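Local coordinates for putative endoribonuclease (PDB 3LYB) that is a putative endoribonuclease of the L-PSP (YjgF/RidA-like) family, probably acting as a hydrolase, at the interface of chains A and B. Numbering follows the deposited sequence. Chains: chain A/B, Putative endoribonuclease.

The interface of chains A and B. Residues chain A 96, 98, 126; chain B 26, 28, 100, 144, 146.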
# COMPACT_ATOMS: atom_id res chain seq x y z
N LYS A 96 -19.60 -9.88 -31.34
CA LYS A 96 -19.31 -9.84 -29.91
C LYS A 96 -17.86 -9.45 -29.58
O LYS A 96 -16.89 -9.98 -30.16
CB LYS A 96 -19.59 -11.21 -29.30
CG LYS A 96 -19.17 -11.37 -27.87
CD LYS A 96 -19.12 -12.83 -27.47
CE LYS A 96 -19.05 -13.01 -25.96
NZ LYS A 96 -20.40 -12.87 -25.36
N VAL A 98 -15.20 -8.87 -26.22
CA VAL A 98 -14.87 -8.82 -24.80
C VAL A 98 -13.61 -7.98 -24.70
O VAL A 98 -12.64 -8.19 -25.47
CB VAL A 98 -14.77 -10.24 -24.09
CG1 VAL A 98 -14.54 -10.08 -22.56
CG2 VAL A 98 -16.03 -11.07 -24.33
N THR A 126 -18.83 -6.57 -23.63
CA THR A 126 -18.50 -6.72 -22.21
C THR A 126 -17.19 -6.00 -21.98
O THR A 126 -16.28 -6.11 -22.79
CB THR A 126 -18.33 -8.20 -21.78
OG1 THR A 126 -19.50 -8.94 -22.12
CG2 THR A 126 -18.17 -8.32 -20.28
N LEU B 26 -25.89 -11.65 -25.25
CA LEU B 26 -26.18 -10.42 -24.54
C LEU B 26 -24.89 -9.75 -24.19
O LEU B 26 -23.87 -10.41 -23.93
CB LEU B 26 -26.95 -10.70 -23.26
CG LEU B 26 -28.45 -10.94 -23.41
CD1 LEU B 26 -28.75 -12.31 -24.04
CD2 LEU B 26 -29.12 -10.81 -22.05
N GLY B 28 -22.70 -7.73 -21.47
CA GLY B 28 -22.54 -7.67 -20.02
C GLY B 28 -23.51 -6.64 -19.48
O GLY B 28 -23.74 -5.60 -20.10
N TYR B 100 -18.67 -11.40 -13.31
CA TYR B 100 -17.56 -10.60 -12.81
C TYR B 100 -17.90 -9.96 -11.45
O TYR B 100 -18.97 -9.39 -11.28
CB TYR B 100 -17.19 -9.52 -13.86
CG TYR B 100 -16.88 -10.07 -15.25
CD1 TYR B 100 -15.65 -10.66 -15.55
CD2 TYR B 100 -17.83 -10.01 -16.28
CE1 TYR B 100 -15.36 -11.16 -16.83
CE2 TYR B 100 -17.56 -10.53 -17.57
CZ TYR B 100 -16.32 -11.09 -17.83
OH TYR B 100 -16.06 -11.60 -19.09
N GLU B 144 -22.59 -11.52 -17.89
CA GLU B 144 -22.71 -11.62 -19.34
C GLU B 144 -23.43 -12.92 -19.61
O GLU B 144 -23.02 -13.97 -19.09
CB GLU B 144 -21.34 -11.62 -20.01
CG GLU B 144 -21.38 -11.79 -21.50
CD GLU B 144 -20.14 -12.46 -22.00
OE1 GLU B 144 -19.15 -11.73 -22.24
OE2 GLU B 144 -20.12 -13.71 -22.12
N THR B 146 -25.24 -15.80 -22.29
CA THR B 146 -25.38 -16.38 -23.62
C THR B 146 -26.62 -17.32 -23.72
O THR B 146 -26.86 -18.19 -22.85
CB THR B 146 -24.07 -17.04 -24.02
OG1 THR B 146 -23.07 -16.03 -24.12
CG2 THR B 146 -24.17 -17.78 -25.36
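A polar patch where the beta-sheets of two copies of the protein face each other appears to join the subunits: A:Lys96 and A:Thr126, on strands 94-101 and 124-129 of chain A, grip the carboxylate of B:Glu144, which rises from strand 141-148 of chain B. The patch is one part of a contact that probably belongs to the trimer usual in this family. The hydroxyl OG1 of A:Thr126 donates a hydrogen bond of 2.8 Å to OE1 of B:Glu144, which receives it on its anti lone pair, the one turned away from OE2; the two side chains cross at about a right angle. A:Lys96 approaches from the opposite direction to the glutamate, and its ammonium NZ sits over the face of the carboxylate, nearly equidistant from both oxygens, forming a salt bridge with OE2 at 3.4 Å. The lysine chain runs nearly straight from the backbone and bends only at its last torsion (chi4 81°), which swings NZ to the carboxylate. In B:Glu144, CG lies anti to the backbone N (chi1 177°), carrying the carboxylate towards chain A. Beside this polar trio, methyl CG2 of A:Thr126 lies 3.6 Å from ring atom CE2 of B:Tyr100, off the rim of the ring and raised above its plane. Methyl CG2 of A:Val98 lies 3.8 Å from OE1 of B:Glu144, flanking the acid with an apolar group. Together these residues probably contribute to the register of the two subunits within a larger interface.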